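Local coordinates for protein 6-carboxyhexanoate--coa ligase (Bacillus subtilis, PDB 5FLG) that belongs to the 6-carboxyhexanoate--CoA ligase family and binds phosphoaminophosphonic acid-adenylate ester, pimelic acid and magnesium in adjoining sites, at residues V147-W152 with L176-V182; E191-S195 with A217-Y221. All blocks are in the same frame, centred on the assembly; numbering follows the deposited sequence.

Interaction 1 (V147-W152 with L176-V182). With ANP (phosphoaminophosphonic acid-adenylate ester), chain D.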
loop_
_atom_site.group_PDB
_atom_site.type_symbol
_atom_site.label_atom_id
_atom_site.label_comp_id
_atom_site.label_asym_id
_atom_site.label_seq_id
_atom_site.Cartn_x
_atom_site.Cartn_y
_atom_site.Cartn_z
ATOM N N VAL A 147 1.320 16.261 4.133
ATOM C CA VAL A 147 2.301 16.750 3.192
ATOM C C VAL A 147 3.090 15.576 2.630
ATOM O O VAL A 147 3.496 14.671 3.366
ATOM C CB VAL A 147 3.251 17.732 3.886
ATOM C CG1 VAL A 147 4.275 18.268 2.900
ATOM C CG2 VAL A 147 2.440 18.877 4.505
ATOM N N SER A 148 3.197 15.541 1.316
ATOM C CA SER A 148 3.768 14.417 0.657
ATOM C C SER A 148 4.754 14.871 -0.439
ATOM O O SER A 148 4.813 16.052 -0.780
ATOM C CB SER A 148 2.631 13.599 0.083
ATOM O OG SER A 148 3.091 12.372 -0.413
ATOM N N ARG A 149 5.499 13.920 -0.999
ATOM C CA ARG A 149 6.321 14.147 -2.184
ATOM C C ARG A 149 7.415 15.128 -1.903
ATOM O O ARG A 149 7.676 16.042 -2.707
ATOM C CB ARG A 149 5.475 14.659 -3.330
ATOM C CG ARG A 149 4.537 13.598 -3.840
ATOM C CD ARG A 149 3.677 14.143 -4.946
ATOM N NE ARG A 149 2.845 13.082 -5.498
ATOM C CZ ARG A 149 2.391 13.081 -6.740
ATOM N NH1 ARG A 149 2.607 14.140 -7.532
ATOM N NH2 ARG A 149 1.711 12.034 -7.177
ATOM N N MET A 150 8.008 14.997 -0.720
ATOM C CA MET A 150 9.228 15.722 -0.411
ATOM C C MET A 150 10.251 14.745 0.151
ATOM O O MET A 150 9.880 13.715 0.713
ATOM C CB MET A 150 8.976 16.836 0.567
ATOM C CG MET A 150 8.676 16.388 1.999
ATOM S SD MET A 150 6.995 15.791 2.187
ATOM C CE MET A 150 6.819 15.727 3.958
ATOM N N ASP A 151 11.529 15.051 -0.011
ATOM C CA ASP A 151 12.603 14.168 0.514
ATOM C C ASP A 151 13.916 14.906 0.403
ATOM O O ASP A 151 13.968 16.023 -0.152
ATOM C CB ASP A 151 12.671 12.905 -0.327
ATOM C CG ASP A 151 13.235 11.676 0.443
ATOM O OD1 ASP A 151 13.932 11.853 1.460
ATOM O OD2 ASP A 151 12.886 10.545 0.053
ATOM N N TRP A 152 14.977 14.284 0.926
ATOM C CA TRP A 152 16.263 14.909 1.066
ATOM C C TRP A 152 17.273 13.772 0.962
ATOM O O TRP A 152 17.373 12.993 1.880
ATOM C CB TRP A 152 16.357 15.526 2.455
ATOM C CG TRP A 152 17.510 16.437 2.632
ATOM C CD1 TRP A 152 18.659 16.440 1.910
ATOM C CD2 TRP A 152 17.722 17.334 3.715
ATOM N NE1 TRP A 152 19.535 17.344 2.422
ATOM C CE2 TRP A 152 18.984 17.903 3.541
ATOM C CE3 TRP A 152 16.983 17.681 4.836
ATOM C CZ2 TRP A 152 19.437 18.950 4.328
ATOM C CZ3 TRP A 152 17.485 18.609 5.684
ATOM C CH2 TRP A 152 18.703 19.246 5.437
ATOM N N LEU A 176 12.783 18.627 8.748
ATOM C CA LEU A 176 13.310 19.800 8.059
ATOM C C LEU A 176 12.913 19.781 6.578
ATOM O O LEU A 176 12.663 20.842 5.968
ATOM C CB LEU A 176 14.818 19.940 8.278
ATOM C CG LEU A 176 15.524 21.196 7.745
ATOM C CD1 LEU A 176 14.806 22.508 8.105
ATOM C CD2 LEU A 176 16.950 21.218 8.253
ATOM N N ALA A 177 12.836 18.596 5.979
ATOM C CA ALA A 177 12.358 18.524 4.602
ATOM C C ALA A 177 10.918 19.002 4.509
ATOM O O ALA A 177 10.558 19.778 3.578
ATOM C CB ALA A 177 12.466 17.134 4.047
ATOM N N LEU A 178 10.085 18.496 5.428
ATOM C CA LEU A 178 8.694 18.923 5.494
ATOM C C LEU A 178 8.565 20.424 5.702
ATOM O O LEU A 178 7.810 21.094 5.000
ATOM C CB LEU A 178 7.959 18.169 6.609
ATOM C CG LEU A 178 6.446 18.380 6.653
ATOM C CD1 LEU A 178 5.761 17.214 7.360
ATOM C CD2 LEU A 178 6.124 19.693 7.353
ATOM N N ALA A 179 9.229 20.917 6.746
ATOM C CA ALA A 179 9.129 22.280 7.106
ATOM C C ALA A 179 9.597 23.190 5.996
ATOM O O ALA A 179 9.024 24.251 5.815
ATOM C CB ALA A 179 9.856 22.596 8.381
ATOM N N SER A 180 10.668 22.810 5.306
ATOM C CA SER A 180 11.127 23.597 4.177
ATOM C C SER A 180 10.122 23.645 3.018
ATOM O O SER A 180 9.875 24.700 2.417
ATOM C CB SER A 180 12.480 23.074 3.702
ATOM O OG SER A 180 13.411 23.194 4.742
ATOM N N LYS A 181 9.559 22.501 2.671
ATOM C CA LYS A 181 8.523 22.508 1.658
ATOM C C LYS A 181 7.346 23.379 2.084
ATOM O O LYS A 181 6.878 24.221 1.314
ATOM C CB LYS A 181 8.003 21.111 1.366
ATOM C CG LYS A 181 6.690 21.155 0.611
ATOM C CD LYS A 181 6.357 19.861 -0.100
ATOM C CE LYS A 181 4.916 19.898 -0.548
ATOM N NZ LYS A 181 4.535 18.739 -1.383
ATOM N N VAL A 182 6.905 23.206 3.329
ATOM C CA VAL A 182 5.735 23.893 3.802
ATOM C C VAL A 182 5.989 25.401 3.845
ATOM O O VAL A 182 5.148 26.187 3.432
ATOM C CB VAL A 182 5.303 23.356 5.166
ATOM C CG1 VAL A 182 4.233 24.238 5.783
ATOM C CG2 VAL A 182 4.767 21.938 5.015
HETATM P PG ANP D . 6.588 8.760 12.557
HETATM O O1G ANP D . 6.745 7.308 12.199
HETATM O O2G ANP D . 6.743 9.007 14.032
HETATM O O3G ANP D . 7.401 9.722 11.753
HETATM P PB ANP D . 4.423 10.646 11.793
HETATM O O1B ANP D . 5.303 11.162 10.712
HETATM O O2B ANP D . 2.955 10.479 11.653
HETATM N N3B ANP D . 4.942 9.047 12.193
HETATM P PA ANP D . 5.878 12.514 13.428
HETATM O O1A ANP D . 6.302 12.465 14.823
HETATM O O2A ANP D . 6.846 12.470 12.280
HETATM O O3A ANP D . 4.675 11.481 13.157
HETATM O "O5'" ANP D . 5.028 13.925 13.320
HETATM C "C5'" ANP D . 4.323 14.418 14.424
HETATM C "C4'" ANP D . 2.930 14.869 13.978
HETATM O "O4'" ANP D . 3.072 15.825 12.920
HETATM C "C3'" ANP D . 2.105 13.718 13.425
HETATM O "O3'" ANP D . 1.302 13.118 14.433
HETATM C "C2'" ANP D . 1.218 14.401 12.425
HETATM O "O2'" ANP D . 0.139 15.025 13.123
HETATM C "C1'" ANP D . 2.133 15.470 11.897
HETATM N N9 ANP D . 2.778 14.975 10.675
HETATM C C8 ANP D . 3.795 14.048 10.564
HETATM N N7 ANP D . 4.169 13.924 9.269
HETATM C C5 ANP D . 3.354 14.748 8.542
HETATM C C6 ANP D . 3.153 15.089 7.124
HETATM N N6 ANP D . 3.872 14.521 6.152
HETATM N N1 ANP D . 2.216 16.007 6.802
HETATM C C2 ANP D . 1.450 16.574 7.741
HETATM N N3 ANP D . 1.600 16.382 9.062
HETATM C C4 ANP D . 2.446 15.411 9.482
#
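Nucleotide-binding proteins often read the adenine base through main-chain atoms, and Val147, in the segment 147-152 packed on helix 170-184, is an example. Lys181, Met150 and Val147 bury the most surface here. Lys181, extended along its whole length, carries its aliphatic part past Val147, whose CG1 lies 3.9 Å from Lys181 CE, and past Met150, whose CB lies 4.1 Å from Lys181 CD. Its ammonium then donates a hydrogen bond from Lys181 NZ to Ser148 O at 2.8 Å, and further ones to the carbonyls of Leu245 and Gln248. Met150, on a short edge strand beside strand 250-252, points toward the helix; its CE meets Leu178 CB at 3.8 Å, and its CG faces Ala177 CB at 4.4 Å. Val147 packs CG2 against Val182 CG2 at 3.9 Å, while its backbone turns to the ligand. Val147 N donates to ANP N1 at 2.8 Å, and ANP N6 donates to Val147 O, also at 2.8 Å, a bidentate pairing with the Watson-Crick edge. Leu178 CD1 lies over the purine face, 3.4 Å from ANP C6. The helix thus supplies apolar contact to the base and a buried cation shared among backbone carbonyls, whereas the polar recognition of N1 and N6 seen in this contact comes from the main chain of Val147, consistent with selection for adenine.

Interaction 2 (E191-S195 with A217-Y221). With PML (pimelic acid), chain C.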
loop_
_atom_site.group_PDB
_atom_site.type_symbol
_atom_site.label_atom_id
_atom_site.label_comp_id
_atom_site.label_asym_id
_atom_site.label_seq_id
_atom_site.Cartn_x
_atom_site.Cartn_y
_atom_site.Cartn_z
ATOM N N GLU A 191 4.715 27.441 11.142
ATOM C CA GLU A 191 4.384 26.054 11.464
ATOM C C GLU A 191 4.805 25.809 12.916
ATOM O O GLU A 191 5.772 26.380 13.387
ATOM C CB GLU A 191 5.072 25.063 10.528
ATOM C CG GLU A 191 4.945 23.609 11.022
ATOM C CD GLU A 191 5.773 22.568 10.232
ATOM O OE1 GLU A 191 6.621 22.927 9.371
ATOM O OE2 GLU A 191 5.594 21.351 10.512
ATOM N N LEU A 192 3.935 25.147 13.669
ATOM C CA LEU A 192 4.248 24.712 14.998
ATOM C C LEU A 192 4.177 23.191 15.032
ATOM O O LEU A 192 3.209 22.599 14.558
ATOM C CB LEU A 192 3.242 25.310 15.953
ATOM C CG LEU A 192 3.241 24.819 17.390
ATOM C CD1 LEU A 192 4.489 25.255 18.154
ATOM C CD2 LEU A 192 1.981 25.334 18.046
ATOM N N CYS A 193 5.194 22.564 15.617
ATOM C CA CYS A 193 5.315 21.125 15.564
ATOM C C CYS A 193 5.941 20.554 16.829
ATOM O O CYS A 193 6.919 21.099 17.355
ATOM C CB CYS A 193 6.162 20.708 14.378
ATOM S SG CYS A 193 6.665 18.947 14.444
ATOM N N TRP A 194 5.363 19.471 17.338
ATOM C CA TRP A 194 6.143 18.531 18.163
ATOM C C TRP A 194 5.610 17.123 18.012
ATOM O O TRP A 194 4.586 16.898 17.372
ATOM C CB TRP A 194 6.234 19.002 19.634
ATOM C CG TRP A 194 4.920 19.038 20.390
ATOM C CD1 TRP A 194 4.375 18.033 21.142
ATOM C CD2 TRP A 194 4.033 20.155 20.522
ATOM N NE1 TRP A 194 3.137 18.422 21.616
ATOM C CE2 TRP A 194 2.962 19.748 21.344
ATOM C CE3 TRP A 194 4.048 21.468 20.035
ATOM C CZ2 TRP A 194 1.874 20.581 21.617
ATOM C CZ3 TRP A 194 3.012 22.302 20.358
ATOM C CH2 TRP A 194 1.936 21.863 21.136
ATOM N N SER A 195 6.422 16.161 18.443
ATOM C CA SER A 195 6.228 14.789 18.104
ATOM C C SER A 195 5.064 14.202 18.877
ATOM O O SER A 195 4.874 14.511 20.051
ATOM C CB SER A 195 7.513 13.969 18.440
ATOM O OG SER A 195 7.376 12.666 17.895
ATOM N N ALA A 217 12.826 21.064 24.373
ATOM C CA ALA A 217 11.777 20.424 25.134
ATOM C C ALA A 217 10.456 21.115 24.859
ATOM O O ALA A 217 10.296 22.297 25.184
ATOM C CB ALA A 217 12.095 20.492 26.625
ATOM N N MET A 218 9.462 20.345 24.414
ATOM C CA MET A 218 8.144 20.928 24.063
ATOM C C MET A 218 7.005 20.175 24.754
ATOM O O MET A 218 5.828 20.550 24.650
ATOM C CB MET A 218 7.939 20.899 22.547
ATOM C CG MET A 218 8.778 21.905 21.785
ATOM S SD MET A 218 8.144 23.586 21.989
ATOM C CE MET A 218 6.897 23.657 20.716
ATOM N N LYS A 219 7.356 19.060 25.390
ATOM C CA LYS A 219 6.392 18.266 26.160
ATOM C C LYS A 219 7.185 17.313 27.061
ATOM O O LYS A 219 8.401 17.261 26.957
ATOM C CB LYS A 219 5.550 17.430 25.221
ATOM C CG LYS A 219 6.369 16.426 24.423
ATOM C CD LYS A 219 5.479 15.317 23.887
ATOM C CE LYS A 219 6.274 14.291 23.110
ATOM N NZ LYS A 219 5.364 13.215 22.631
ATOM N N GLU A 220 6.490 16.473 27.824
ATOM C CA GLU A 220 7.152 15.556 28.755
ATOM C C GLU A 220 7.393 14.212 28.087
ATOM O O GLU A 220 6.579 13.749 27.297
ATOM C CB GLU A 220 6.310 15.342 30.020
ATOM C CG GLU A 220 6.074 16.593 30.851
ATOM C CD GLU A 220 7.307 17.101 31.590
ATOM O OE1 GLU A 220 8.388 16.486 31.510
ATOM O OE2 GLU A 220 7.208 18.164 32.237
ATOM N N TYR A 221 8.502 13.575 28.427
ATOM C CA TYR A 221 8.699 12.169 28.093
ATOM C C TYR A 221 7.491 11.319 28.439
ATOM O O TYR A 221 6.833 11.561 29.440
ATOM C CB TYR A 221 9.944 11.633 28.785
ATOM C CG TYR A 221 11.189 11.978 28.022
ATOM C CD1 TYR A 221 11.446 11.395 26.792
ATOM C CD2 TYR A 221 12.040 12.976 28.470
ATOM C CE1 TYR A 221 12.537 11.770 26.045
ATOM C CE2 TYR A 221 13.173 13.308 27.756
ATOM C CZ TYR A 221 13.396 12.710 26.540
ATOM O OH TYR A 221 14.474 13.079 25.791
HETATM C C1 PML C . 13.885 18.068 15.318
HETATM O O11 PML C . 14.368 19.097 14.743
HETATM O O12 PML C . 14.617 17.343 16.079
HETATM C C2 PML C . 12.349 17.983 15.395
HETATM C C3 PML C . 11.689 16.714 14.876
HETATM C C4 PML C . 10.387 16.350 15.611
HETATM C C5 PML C . 9.198 16.078 14.709
HETATM C C6 PML C . 8.444 14.788 15.021
HETATM C C7 PML C . 9.339 13.553 14.901
HETATM O O71 PML C . 9.897 13.310 13.805
HETATM O O72 PML C . 9.401 12.746 15.863
#
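Binding sites are often lined by a strand that shows different residues on its two sides, and strand 188-194, within the mixed sheet, is a case in point: Glu191 and Cys193 lie on one side, Leu192 and Trp194 on the other. Glu191 comes first, on the side of helix 170-184, in a salt bridge with Arg228. Leu192 CD1 meets Met218 CE at 3.9 Å, in a core to which Ala96 of helix 89-102 also contributes. Cys193 points away from 217-221; its SG lies 3.8 Å from PML C5. Trp194, also a residue of the ANP pocket, buries the most surface on this strand: its CE3 touches Met218 CE at 3.7 Å, Met218 O sits over one ring face, and its CD1 lies 4.0 Å from Lys219 CD. At Ser195 the strand has ended, and OG lies 2.9 Å from PML O72, with ANP O1A also within hydrogen-bonding reach. The loop meets the end of the strand through Lys219, whose ammonium also binds Asp197 O and Thr223 O and donates from NZ to Ser195 O at 2.9 Å.

The two contacts show how one helix-to-strand connection can serve two parts of one ligand. Helix 170-184, used by interaction 1, leads directly into strand 188-194, used by interaction 2, and although their centres stand 18 Å apart they touch: Glu191 OE1 lies 3.4 Å from Ala179 CB, and Glu191 OE2 3.6 Å from Leu178 CD2. Interaction 1 holds the adenine end of ANP; interaction 2 includes Ser195, whose OG is hydrogen-bonded to ANP O1A on the alpha-phosphate, with the serine side chain about 4 Å from magnesium. Arg228 pairs with Glu191 and is also hydrogen-bonded to ANP. Pimelic acid contacts interaction 2 directly, while the Leu176 side chain remains about 7 Å from it.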